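Local structure of chlorite dismutase (Nitrobacter winogradskyi, 3QPI) at residues A[25-30]-A[171-176]; A[12-17]-A[177-182]; A[51-56]-A[135-140]. The protein binds heme b and, as a chlorite O2-lyase, breaks chlorite down into chloride and molecular oxygen. All coordinates share one frame; numbering follows the deposited sequence.

Contact 1 of 3, residues A[25-30]-A[171-176]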
ATOM      1  N   GLU A  25      14.946  -3.509  -6.531  1.00 40.80           N
ATOM      2  CA  GLU A  25      15.746  -3.519  -5.322  1.00 39.26           C
ATOM      3  C   GLU A  25      14.877  -3.523  -4.057  1.00 36.54           C
ATOM      4  O   GLU A  25      13.893  -2.804  -3.952  1.00 32.39           O
ATOM      5  CB  GLU A  25      16.672  -2.313  -5.353  1.00 41.76           C
ATOM      6  CG  GLU A  25      17.620  -2.203  -4.192  1.00 49.36           C
ATOM      7  CD  GLU A  25      18.431  -0.917  -4.269  1.00 57.34           C
ATOM      8  OE1 GLU A  25      18.898  -0.432  -3.216  1.00 59.22           O
ATOM      9  OE2 GLU A  25      18.588  -0.385  -5.393  1.00 58.89           O
ATOM     10  N   SER A  26      15.260  -4.355  -3.103  1.00 35.90           N
ATOM     11  CA  SER A  26      14.534  -4.507  -1.855  1.00 33.64           C
ATOM     12  C   SER A  26      15.002  -3.452  -0.857  1.00 34.52           C
ATOM     13  O   SER A  26      15.563  -2.425  -1.234  1.00 34.20           O
ATOM     14  CB  SER A  26      14.760  -5.922  -1.318  1.00 33.90           C
ATOM     15  OG  SER A  26      13.927  -6.214  -0.210  1.00 34.88           O
ATOM     16  N   LEU A  27      14.759  -3.692   0.421  1.00 36.06           N
ATOM     17  CA  LEU A  27      15.198  -2.767   1.454  1.00 35.03           C
ATOM     18  C   LEU A  27      15.928  -3.540   2.521  1.00 36.54           C
ATOM     19  O   LEU A  27      15.704  -4.740   2.701  1.00 36.06           O
ATOM     20  CB  LEU A  27      14.017  -2.039   2.083  1.00 30.32           C
ATOM     21  CG  LEU A  27      13.278  -1.094   1.152  1.00 34.03           C
ATOM     22  CD1 LEU A  27      11.903  -0.740   1.738  1.00 31.10           C
ATOM     23  CD2 LEU A  27      14.118   0.143   0.884  1.00 36.88           C
ATOM     24  N   MET A  28      16.798  -2.836   3.230  1.00 41.19           N
ATOM     25  CA  MET A  28      17.605  -3.430   4.276  1.00 46.35           C
ATOM     26  C   MET A  28      16.722  -3.932   5.418  1.00 42.27           C
ATOM     27  O   MET A  28      15.619  -3.424   5.636  1.00 37.14           O
ATOM     28  CB  MET A  28      18.583  -2.373   4.778  1.00 52.53           C
ATOM     29  CG  MET A  28      19.454  -2.792   5.945  1.00 58.82           C
ATOM     30  SD  MET A  28      20.549  -1.443   6.470  1.00 70.94           S
ATOM     31  CE  MET A  28      21.186  -0.869   4.889  1.00 66.19           C
ATOM     32  N   ALA A  29      17.208  -4.938   6.138  1.00 47.52           N
ATOM     33  CA  ALA A  29      16.505  -5.476   7.308  1.00 46.88           C
ATOM     34  C   ALA A  29      16.468  -4.468   8.461  1.00 43.83           C
ATOM     35  O   ALA A  29      17.409  -3.703   8.661  1.00 43.90           O
ATOM     36  CB  ALA A  29      17.170  -6.762   7.778  1.00 45.63           C
ATOM     37  N   ALA A  30      15.367  -4.469   9.209  1.00 33.22           N
ATOM     38  CA  ALA A  30      15.259  -3.667  10.425  1.00 34.94           C
ATOM     39  C   ALA A  30      14.314  -4.386  11.381  1.00 32.11           C
ATOM     40  O   ALA A  30      13.566  -5.252  10.942  1.00 33.80           O
ATOM     41  CB  ALA A  30      14.750  -2.256  10.105  1.00 29.87           C
ATOM     42  N   VAL A 171       4.389  -2.040 -12.693  1.00 34.43           N
ATOM     43  CA  VAL A 171       5.184  -1.855 -11.472  1.00 33.75           C
ATOM     44  C   VAL A 171       6.635  -2.264 -11.695  1.00 32.50           C
ATOM     45  O   VAL A 171       6.904  -3.372 -12.131  1.00 35.90           O
ATOM     46  CB  VAL A 171       4.602  -2.642 -10.285  1.00 33.12           C
ATOM     47  CG1 VAL A 171       5.538  -2.576  -9.071  1.00 32.03           C
ATOM     48  CG2 VAL A 171       3.233  -2.107  -9.938  1.00 31.35           C
ATOM     49  N   GLU A 172       7.571  -1.378 -11.398  1.00 33.12           N
ATOM     50  CA  GLU A 172       8.974  -1.664 -11.670  1.00 39.59           C
ATOM     51  C   GLU A 172       9.816  -1.775 -10.403  1.00 37.72           C
ATOM     52  O   GLU A 172      10.969  -2.206 -10.456  1.00 36.81           O
ATOM     53  CB  GLU A 172       9.574  -0.600 -12.602  1.00 39.16           C
ATOM     54  CG  GLU A 172       9.737   0.786 -11.969  1.00 36.86           C
ATOM     55  CD  GLU A 172      10.355   1.787 -12.940  1.00 42.51           C
ATOM     56  OE1 GLU A 172      10.988   2.763 -12.493  1.00 42.71           O
ATOM     57  OE2 GLU A 172      10.205   1.596 -14.167  1.00 45.10           O
ATOM     58  N   ARG A 173       9.260  -1.354  -9.273  1.00 31.53           N
ATOM     59  CA  ARG A 173       9.881  -1.647  -7.997  1.00 32.20           C
ATOM     60  C   ARG A 173       8.802  -1.838  -6.940  1.00 33.86           C
ATOM     61  O   ARG A 173       7.832  -1.089  -6.897  1.00 33.72           O
ATOM     62  CB  ARG A 173      10.868  -0.555  -7.580  1.00 32.73           C
ATOM     63  CG  ARG A 173      11.699  -0.921  -6.358  1.00 32.37           C
ATOM     64  CD  ARG A 173      12.706   0.171  -5.957  1.00 32.86           C
ATOM     65  NE  ARG A 173      13.474  -0.245  -4.777  1.00 34.59           N
ATOM     66  CZ  ARG A 173      14.159   0.569  -3.969  1.00 35.69           C
ATOM     67  NH1 ARG A 173      14.206   1.875  -4.206  1.00 33.79           N
ATOM     68  NH2 ARG A 173      14.806   0.070  -2.913  1.00 35.42           N
ATOM     69  N   GLU A 174       8.994  -2.838  -6.082  1.00 30.34           N
ATOM     70  CA  GLU A 174       8.007  -3.204  -5.089  1.00 28.54           C
ATOM     71  C   GLU A 174       8.656  -4.056  -4.019  1.00 28.98           C
ATOM     72  O   GLU A 174       9.405  -4.977  -4.320  1.00 28.34           O
ATOM     73  CB  GLU A 174       6.867  -3.982  -5.751  1.00 28.57           C
ATOM     74  CG  GLU A 174       5.770  -4.440  -4.815  1.00 26.96           C
ATOM     75  CD  GLU A 174       4.581  -4.973  -5.574  1.00 30.13           C
ATOM     76  OE1 GLU A 174       4.763  -5.374  -6.736  1.00 29.97           O
ATOM     77  OE2 GLU A 174       3.459  -4.966  -5.042  1.00 31.54           O
ATOM     78  N   VAL A 175       8.363  -3.750  -2.761  1.00 28.89           N
ATOM     79  CA  VAL A 175       8.968  -4.477  -1.665  1.00 30.69           C
ATOM     80  C   VAL A 175       7.864  -4.918  -0.715  1.00 31.36           C
ATOM     81  O   VAL A 175       6.889  -4.199  -0.504  1.00 29.59           O
ATOM     82  CB  VAL A 175       9.995  -3.611  -0.903  1.00 33.42           C
ATOM     83  CG1 VAL A 175      10.694  -4.437   0.192  1.00 30.90           C
ATOM     84  CG2 VAL A 175      11.010  -2.997  -1.877  1.00 31.61           C
ATOM     85  N   ASP A 176       8.024  -6.113  -0.166  1.00 30.12           N
ATOM     86  CA  ASP A 176       7.067  -6.667   0.766  1.00 32.34           C
ATOM     87  C   ASP A 176       7.567  -6.527   2.224  1.00 33.87           C
ATOM     88  O   ASP A 176       8.506  -7.215   2.643  1.00 33.00           O
ATOM     89  CB  ASP A 176       6.818  -8.144   0.420  1.00 32.00           C
ATOM     90  CG  ASP A 176       5.512  -8.357  -0.327  1.00 32.63           C
ATOM     91  OD1 ASP A 176       4.649  -7.456  -0.313  1.00 31.34           O
ATOM     92  OD2 ASP A 176       5.344  -9.432  -0.932  1.00 35.13           O
TER
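This contact lies at the surface of the antiparallel sheet of a chlorite dismutase, a member of the dimeric alpha/beta barrel clan. The loop after strand 14-23 folds back over strand 171-181, which has a classic beta bulge here: Glu172 and Arg173 both face Arg91 of strand 84-92. The tight part is the grip of Arg173 on two backbone carbonyls. Its CG is anti to the backbone N (chi1 -171°), and the chain runs straight out to NE. This carries the guanidinium to residues 25 and 26 of the loop. Arg173 NE donates to Glu25 O at 2.7 Å in a nearly straight bond (165°). Arg173 NH2 gives a more bent bond to Ser26 O at 3.1 Å and a weak one to Glu25 O. Both oxygens sit at the edge of the guanidinium, near its plane, and Glu25 O is held twice.

Val175 packs beside this grip. Its CG2 lies 3.6 Å from Glu25 O, and its CG1 is 3.7 Å from Ser26 OG. Leu27 is looser: its CD1 reaches Val175 CG1 only at 4.2 Å, and the same side chain also touches Trp50 and Leu52 of strand 50-54.

The solvent side belongs to the exposed Glu25. Its extended side chain follows that of Arg173 in the same direction, with the carboxylate turned 34° from the guanidinium plane. The opposite charges probably attract, but they form no salt bridge: Glu25 OE1 stays 4.1 Å from Arg173 NH2 and stands off the plane of the guanidinium, where its hydrogens are not directed.

Contact 2 of 3, residues A[12-17]-A[177-182]; sequences GAWSIL and IRLARA
Strands 14-23 and 171-181 are antiparallel neighbours in the middle of the eight-stranded sheet, and this contact is the end of their pairing near the modelled C-terminus. The axes of the short segments 14-17 and 177-181 approach to 4.4 Å, with 135° between their directions, so the pair is strongly twisted. Ser15 and Ala180 form the hydrogen-bonded pair. Ser15 N donates to Ala180 O at 2.9 Å, nearly along the C=O axis, and Ala180 N returns a bond to Ser15 O at 3.0 Å, in the carbonyl plane. Beyond the strand, Ala182 N donates to Ala13 O at 3.0 Å, from above the carbonyl plane. Leu17 N adds a weak bond to Arg178 O. A water meets Ser15 OG at 2.6 Å and holds Arg181 O weakly.

Ile16 and Leu179 are a non-hydrogen-bonded pair on one face. The two chains run alongside each other in the same direction. Ile16 CG1 meets Leu179 CD1 at 3.4 Å, tighter than usual for two carbons. On the other face, the methyl of Ala180 touches both CD1 and CD2 of Leu17.

Trp14 crosses the strand with the benzo part of its ring. Its CE3 comes within 3.4 Å of Arg181 N, and its CB packs on Leu179. Arg181 CD lies over one ring face. The guanidinium is turned 77° from the ring, and its NH1 and NH2 donate to the carbonyls of Arg79 and Asn80.

Strand 32-37 flanks the pair beside 14-23, and strand 84-92 flanks it beside 171-181. Trp14 also meets Trp144 of strand 141-147 edge-to-face, while Arg178 makes a salt bridge to Glu156 of helix 152-163.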
ATOM      1  N   GLY A  12       9.436   1.761  17.585  1.00 17.44           N
ATOM      2  CA  GLY A  12       8.226   2.079  16.826  1.00 13.94           C
ATOM      3  C   GLY A  12       7.076   1.218  17.272  1.00 16.87           C
ATOM      4  O   GLY A  12       7.265   0.263  18.002  1.00 16.93           O
ATOM      5  N   ALA A  13       5.869   1.548  16.816  1.00 13.63           N
ATOM      6  CA  ALA A  13       4.684   0.862  17.230  1.00 17.91           C
ATOM      7  C   ALA A  13       4.570  -0.536  16.590  1.00 25.37           C
ATOM      8  O   ALA A  13       3.648  -1.275  16.934  1.00 24.04           O
ATOM      9  CB  ALA A  13       3.447   1.711  16.824  1.00 16.69           C
ATOM     10  N   TRP A  14       5.457  -0.893  15.643  1.00 18.66           N
ATOM     11  CA  TRP A  14       5.309  -2.164  14.918  1.00 17.89           C
ATOM     12  C   TRP A  14       6.632  -2.834  14.911  1.00 18.78           C
ATOM     13  O   TRP A  14       7.631  -2.154  14.743  1.00 19.41           O
ATOM     14  CB  TRP A  14       4.859  -1.952  13.478  1.00 16.51           C
ATOM     15  CG  TRP A  14       3.496  -1.311  13.380  1.00 17.37           C
ATOM     16  CD1 TRP A  14       3.222   0.005  13.335  1.00 17.05           C
ATOM     17  CD2 TRP A  14       2.247  -1.999  13.318  1.00 13.64           C
ATOM     18  NE1 TRP A  14       1.839   0.206  13.261  1.00 17.90           N
ATOM     19  CE2 TRP A  14       1.230  -1.023  13.251  1.00 18.89           C
ATOM     20  CE3 TRP A  14       1.890  -3.353  13.324  1.00 14.95           C
ATOM     21  CZ2 TRP A  14      -0.117  -1.357  13.197  1.00 17.03           C
ATOM     22  CZ3 TRP A  14       0.534  -3.686  13.263  1.00 18.89           C
ATOM     23  CH2 TRP A  14      -0.439  -2.692  13.203  1.00 17.13           C
ATOM     24  N   SER A  15       6.658  -4.144  15.151  1.00 24.85           N
ATOM     25  CA  SER A  15       7.895  -4.894  14.912  1.00 30.38           C
ATOM     26  C   SER A  15       7.761  -5.408  13.502  1.00 30.39           C
ATOM     27  O   SER A  15       6.636  -5.597  12.973  1.00 20.22           O
ATOM     28  CB  SER A  15       8.093  -6.062  15.885  1.00 29.66           C
ATOM     29  OG  SER A  15       6.935  -6.871  15.916  1.00 32.01           O
ATOM     30  N   ILE A  16       8.905  -5.580  12.879  1.00 19.44           N
ATOM     31  CA  ILE A  16       8.936  -6.070  11.509  1.00 28.13           C
ATOM     32  C   ILE A  16       9.146  -7.587  11.488  1.00 26.52           C
ATOM     33  O   ILE A  16      10.219  -8.093  11.872  1.00 24.12           O
ATOM     34  CB  ILE A  16      10.051  -5.388  10.668  1.00 27.41           C
ATOM     35  CG1 ILE A  16       9.752  -3.897  10.497  1.00 25.22           C
ATOM     36  CG2 ILE A  16      10.164  -6.053   9.278  1.00 25.20           C
ATOM     37  CD1 ILE A  16      10.967  -3.090  10.073  1.00 23.04           C
ATOM     38  N   LEU A  17       8.098  -8.281  11.051  1.00 23.92           N
ATOM     39  CA  LEU A  17       8.106  -9.740  10.824  1.00 25.31           C
ATOM     40  C   LEU A  17       9.087 -10.080   9.721  1.00 23.90           C
ATOM     41  O   LEU A  17      10.007 -10.866   9.918  1.00 24.25           O
ATOM     42  CB  LEU A  17       6.688 -10.214  10.441  1.00 23.90           C
ATOM     43  CG  LEU A  17       5.715  -9.979  11.597  1.00 22.25           C
ATOM     44  CD1 LEU A  17       4.233 -10.276  11.272  1.00 20.94           C
ATOM     45  CD2 LEU A  17       6.199 -10.786  12.813  1.00 24.67           C
ATOM     46  N   ILE A 177       6.956  -5.617   2.982  1.00 28.53           N
ATOM     47  CA  ILE A 177       7.228  -5.512   4.418  1.00 26.85           C
ATOM     48  C   ILE A 177       6.017  -5.986   5.221  1.00 27.60           C
ATOM     49  O   ILE A 177       4.891  -5.549   4.965  1.00 25.62           O
ATOM     50  CB  ILE A 177       7.589  -4.064   4.802  1.00 28.39           C
ATOM     51  CG1 ILE A 177       8.754  -3.572   3.934  1.00 25.75           C
ATOM     52  CG2 ILE A 177       7.965  -3.977   6.287  1.00 29.50           C
ATOM     53  CD1 ILE A 177       9.014  -2.120   4.040  1.00 28.08           C
ATOM     54  N   ARG A 178       6.234  -6.895   6.173  1.00 25.42           N
ATOM     55  CA  ARG A 178       5.133  -7.348   7.026  1.00 29.00           C
ATOM     56  C   ARG A 178       5.399  -7.038   8.494  1.00 29.29           C
ATOM     57  O   ARG A 178       6.526  -7.173   8.968  1.00 28.25           O
ATOM     58  CB  ARG A 178       4.870  -8.858   6.856  1.00 27.18           C
ATOM     59  CG  ARG A 178       4.464  -9.259   5.436  1.00 28.45           C
ATOM     60  CD  ARG A 178       3.130  -8.626   5.011  1.00 26.77           C
ATOM     61  NE  ARG A 178       2.750  -9.038   3.662  1.00 26.90           N
ATOM     62  CZ  ARG A 178       3.071  -8.384   2.541  1.00 27.31           C
ATOM     63  NH1 ARG A 178       3.786  -7.255   2.578  1.00 25.35           N
ATOM     64  NH2 ARG A 178       2.681  -8.877   1.366  1.00 29.75           N
ATOM     65  N   LEU A 179       4.345  -6.676   9.223  1.00 28.45           N
ATOM     66  CA  LEU A 179       4.479  -6.202  10.604  1.00 26.41           C
ATOM     67  C   LEU A 179       3.550  -6.901  11.581  1.00 30.48           C
ATOM     68  O   LEU A 179       2.478  -7.380  11.200  1.00 27.28           O
ATOM     69  CB  LEU A 179       4.142  -4.708  10.703  1.00 26.57           C
ATOM     70  CG  LEU A 179       4.854  -3.652   9.862  1.00 27.86           C
ATOM     71  CD1 LEU A 179       6.369  -3.722  10.048  1.00 29.91           C
ATOM     72  CD2 LEU A 179       4.428  -3.773   8.341  1.00 26.95           C
ATOM     73  N   ALA A 180       3.956  -6.875  12.854  1.00 34.22           N
ATOM     74  CA  ALA A 180       3.129  -7.294  13.980  1.00 32.75           C
ATOM     75  C   ALA A 180       3.128  -6.175  15.020  1.00 33.23           C
ATOM     76  O   ALA A 180       4.175  -5.579  15.308  1.00 32.31           O
ATOM     77  CB  ALA A 180       3.673  -8.582  14.596  1.00 30.55           C
ATOM     78  N   ARG A 181       1.959  -5.879  15.574  1.00 32.72           N
ATOM     79  CA  ARG A 181       1.843  -4.781  16.515  1.00 39.27           C
ATOM     80  C   ARG A 181       2.713  -5.044  17.756  1.00 40.29           C
ATOM     81  O   ARG A 181       2.651  -6.119  18.371  1.00 35.34           O
ATOM     82  CB  ARG A 181       0.387  -4.543  16.908  1.00 40.66           C
ATOM     83  CG  ARG A 181       0.169  -3.221  17.655  1.00 45.25           C
ATOM     84  CD  ARG A 181      -1.198  -2.602  17.322  1.00 43.15           C
ATOM     85  NE  ARG A 181      -2.210  -3.029  18.292  1.00 44.64           N
ATOM     86  CZ  ARG A 181      -3.497  -3.233  18.009  1.00 45.89           C
ATOM     87  NH1 ARG A 181      -3.960  -3.069  16.776  1.00 42.87           N
ATOM     88  NH2 ARG A 181      -4.327  -3.612  18.971  1.00 50.35           N
ATOM     89  N   ALA A 182       3.550  -4.065  18.086  1.00 37.49           N
ATOM     90  CA  ALA A 182       4.425  -4.166  19.239  1.00 45.06           C
ATOM     91  C   ALA A 182       3.722  -3.606  20.474  1.00 46.71           C
ATOM     92  O   ALA A 182       3.155  -4.357  21.268  1.00 47.06           O
ATOM     93  CB  ALA A 182       5.706  -3.421  18.982  1.00 45.68           C
TER
HETATM   94  O   HOH W   1       5.462  -7.421  17.999  1.00 35.57           O

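Contact 3 of 3, residues A[51-56]-A[135-140]; sequences QLRGVA and IGEPFD
One hydrogen bond joins the segments, from a backbone N-H to a side-chain carboxylate. Arg53 N donates to Glu137 OE1 at 3.1 Å, and the bond is straight (165°). The N-H meets the oxygen from above the carboxylate plane. Glu137 CG is anti to the carbonyl carbon, and the chain bends at chi2 (-84°). The carboxylate thus turns back onto the strand. Glu137 CG lies 3.4 Å from Arg53 O, and Glu137 OE1 lies 3.6 Å from Leu52 CA.

Charge plays a smaller part. Arg53 NE stays 5.0 Å from Glu137 OE2, too far for a salt bridge, though the opposite charges may still attract. Arg53 NH2 instead donates to Gln51 OE1 at 2.9 Å, from well above the amide plane. Gln51 NE2 bonds in turn to Thr7 OG1 of strand 4-9.

Strand 50-54 is an outermost strand of the sheet within this chain, in the dimeric alpha/beta barrel fold. Leu52 and Gly54 bond through their backbones to Phe6 and Thr4 of strand 4-9, while Arg53 N points to the other side. There the loop between strands 126-131 and 141-147 supplies a side-chain acceptor, and just beyond, Val55 bonds through its backbone to His131 of strand 126-131.

Van der Waals contacts lie on both sides of the Glu137 bond along the strand. On one side the apolar pair Leu52 CD2 and Phe139 CD2 touch at 4.0 Å, at the edge of the ring and near its plane. Phe139 also packs on Pro89, and its side chain lies about 9 Å from the bound heme. On the other side Ile135 CG1 sits where both N and C flank it (chi1 65°). Ile135 CD1 rests 3.8 Å from Arg53 O and also approaches Gly54 CA.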
ATOM      1  N   GLN A  51      14.244   4.913   5.441  1.00 35.29           N
ATOM      2  CA  GLN A  51      13.179   5.828   5.818  1.00 34.52           C
ATOM      3  C   GLN A  51      12.436   6.265   4.564  1.00 36.63           C
ATOM      4  O   GLN A  51      13.053   6.594   3.555  1.00 36.40           O
ATOM      5  CB  GLN A  51      13.758   7.051   6.520  1.00 39.33           C
ATOM      6  CG  GLN A  51      12.709   7.936   7.169  1.00 39.63           C
ATOM      7  CD  GLN A  51      13.343   9.045   7.989  1.00 46.66           C
ATOM      8  OE1 GLN A  51      14.019   9.924   7.447  1.00 48.78           O
ATOM      9  NE2 GLN A  51      13.145   9.001   9.302  1.00 40.78           N
ATOM     10  N   LEU A  52      11.113   6.282   4.645  1.00 31.82           N
ATOM     11  CA  LEU A  52      10.268   6.479   3.488  1.00 28.53           C
ATOM     12  C   LEU A  52       9.144   7.436   3.836  1.00 30.28           C
ATOM     13  O   LEU A  52       8.600   7.361   4.922  1.00 28.64           O
ATOM     14  CB  LEU A  52       9.667   5.138   3.092  1.00 28.93           C
ATOM     15  CG  LEU A  52      10.657   4.088   2.582  1.00 31.95           C
ATOM     16  CD1 LEU A  52       9.908   2.818   2.285  1.00 32.22           C
ATOM     17  CD2 LEU A  52      11.367   4.568   1.341  1.00 32.95           C
ATOM     18  N   ARG A  53       8.787   8.332   2.922  1.00 34.20           N
ATOM     19  CA  ARG A  53       7.786   9.365   3.217  1.00 35.39           C
ATOM     20  C   ARG A  53       6.734   9.446   2.132  1.00 32.75           C
ATOM     21  O   ARG A  53       7.019   9.226   0.944  1.00 29.87           O
ATOM     22  CB  ARG A  53       8.452  10.733   3.362  1.00 39.58           C
ATOM     23  CG  ARG A  53       9.603  10.709   4.326  1.00 46.55           C
ATOM     24  CD  ARG A  53      10.383  12.008   4.340  1.00 53.46           C
ATOM     25  NE  ARG A  53      11.540  11.905   5.232  1.00 56.56           N
ATOM     26  CZ  ARG A  53      11.777  12.713   6.264  1.00 59.13           C
ATOM     27  NH1 ARG A  53      10.957  13.722   6.548  1.00 58.68           N
ATOM     28  NH2 ARG A  53      12.858  12.530   7.012  1.00 61.42           N
ATOM     29  N   GLY A  54       5.519   9.784   2.539  1.00 25.77           N
ATOM     30  CA  GLY A  54       4.427   9.910   1.595  1.00 23.58           C
ATOM     31  C   GLY A  54       3.300  10.755   2.153  1.00 26.73           C
ATOM     32  O   GLY A  54       3.301  11.123   3.329  1.00 24.63           O
ATOM     33  N   VAL A  55       2.315  11.041   1.312  1.00 25.80           N
ATOM     34  CA  VAL A  55       1.274  11.989   1.674  1.00 26.84           C
ATOM     35  C   VAL A  55      -0.080  11.393   1.359  1.00 24.70           C
ATOM     36  O   VAL A  55      -0.308  10.947   0.244  1.00 22.96           O
ATOM     37  CB  VAL A  55       1.436  13.314   0.857  1.00 35.49           C
ATOM     38  CG1 VAL A  55       0.274  14.241   1.109  1.00 33.44           C
ATOM     39  CG2 VAL A  55       2.741  13.999   1.210  1.00 32.87           C
ATOM     40  N   ALA A  56      -0.984  11.379   2.327  1.00 27.00           N
ATOM     41  CA  ALA A  56      -2.340  10.926   2.058  1.00 29.02           C
ATOM     42  C   ALA A  56      -2.957  12.030   1.244  1.00 32.10           C
ATOM     43  O   ALA A  56      -2.777  13.189   1.582  1.00 31.16           O
ATOM     44  CB  ALA A  56      -3.124  10.709   3.356  1.00 32.07           C
ATOM     45  N   ILE A 135       7.153  14.150  -4.477  1.00 37.67           N
ATOM     46  CA  ILE A 135       8.110  14.697  -3.510  1.00 40.73           C
ATOM     47  C   ILE A 135       9.505  14.099  -3.681  1.00 39.82           C
ATOM     48  O   ILE A 135      10.382  14.325  -2.851  1.00 42.97           O
ATOM     49  CB  ILE A 135       7.640  14.524  -2.042  1.00 40.45           C
ATOM     50  CG1 ILE A 135       7.569  13.052  -1.655  1.00 40.49           C
ATOM     51  CG2 ILE A 135       6.271  15.147  -1.850  1.00 40.46           C
ATOM     52  CD1 ILE A 135       6.981  12.817  -0.243  1.00 38.90           C
ATOM     53  N   GLY A 136       9.703  13.344  -4.755  1.00 40.03           N
ATOM     54  CA  GLY A 136      11.023  12.871  -5.124  1.00 43.71           C
ATOM     55  C   GLY A 136      11.462  11.593  -4.425  1.00 45.03           C
ATOM     56  O   GLY A 136      12.653  11.291  -4.364  1.00 45.89           O
ATOM     57  N   GLU A 137      10.512  10.832  -3.903  1.00 38.30           N
ATOM     58  CA  GLU A 137      10.855   9.581  -3.248  1.00 39.58           C
ATOM     59  C   GLU A 137      11.142   8.518  -4.290  1.00 38.37           C
ATOM     60  O   GLU A 137      10.639   8.599  -5.408  1.00 36.29           O
ATOM     61  CB  GLU A 137       9.726   9.142  -2.317  1.00 36.67           C
ATOM     62  CG  GLU A 137       9.671   9.978  -1.034  1.00 34.11           C
ATOM     63  CD  GLU A 137      10.630   9.464   0.043  1.00 37.27           C
ATOM     64  OE1 GLU A 137      10.585   8.266   0.391  1.00 36.56           O
ATOM     65  OE2 GLU A 137      11.433  10.261   0.556  1.00 42.21           O
ATOM     66  N   PRO A 138      11.965   7.520  -3.930  1.00 33.47           N
ATOM     67  CA  PRO A 138      12.274   6.380  -4.806  1.00 34.55           C
ATOM     68  C   PRO A 138      11.075   5.443  -5.068  1.00 35.38           C
ATOM     69  O   PRO A 138      11.169   4.527  -5.888  1.00 33.69           O
ATOM     70  CB  PRO A 138      13.375   5.639  -4.046  1.00 33.56           C
ATOM     71  CG  PRO A 138      13.144   6.000  -2.609  1.00 35.88           C
ATOM     72  CD  PRO A 138      12.635   7.419  -2.620  1.00 34.49           C
ATOM     73  N   PHE A 139       9.964   5.653  -4.376  1.00 33.76           N
ATOM     74  CA  PHE A 139       8.738   4.936  -4.718  1.00 31.08           C
ATOM     75  C   PHE A 139       7.701   5.961  -5.097  1.00 31.28           C
ATOM     76  O   PHE A 139       7.902   7.150  -4.861  1.00 31.96           O
ATOM     77  CB  PHE A 139       8.259   4.083  -3.545  1.00 29.21           C
ATOM     78  CG  PHE A 139       9.200   2.965  -3.210  1.00 34.08           C
ATOM     79  CD1 PHE A 139       9.125   1.746  -3.898  1.00 31.22           C
ATOM     80  CD2 PHE A 139      10.189   3.137  -2.229  1.00 33.13           C
ATOM     81  CE1 PHE A 139      10.012   0.708  -3.596  1.00 34.53           C
ATOM     82  CE2 PHE A 139      11.082   2.105  -1.921  1.00 31.73           C
ATOM     83  CZ  PHE A 139      10.991   0.884  -2.610  1.00 30.38           C
ATOM     84  N   ASP A 140       6.610   5.503  -5.700  1.00 28.38           N
ATOM     85  CA  ASP A 140       5.506   6.373  -6.075  1.00 29.71           C
ATOM     86  C   ASP A 140       4.396   6.318  -5.035  1.00 28.91           C
ATOM     87  O   ASP A 140       3.694   7.294  -4.810  1.00 26.22           O
ATOM     88  CB  ASP A 140       4.934   5.973  -7.450  1.00 28.99           C
ATOM     89  CG  ASP A 140       5.924   6.194  -8.585  1.00 29.99           C
ATOM     90  OD1 ASP A 140       6.855   6.987  -8.384  1.00 30.31           O
ATOM     91  OD2 ASP A 140       5.768   5.581  -9.672  1.00 29.53           O
TER

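How the contacts relate
All three contacts reach the same antiparallel sheet. Contacts 1 and 2 share strand 171-181 and sit on successive parts of it, their centres about 16 Å apart. Contact 1 lies about 13 Å from contact 3, centre to centre, and contact 2 lies about 20 Å from it. Along the chain they are nested: contact 2 closes the longest loop, contact 1 lies inside it, and contact 3 inside that. Contact 1 is the middle piece. Leu27 touches both Ile177 and Leu52, and Arg173 and Val175 pack on Phe139. Contacts 2 and 3 do not touch. Segments far apart in the chain thus meet on one sheet of the heme-binding fold.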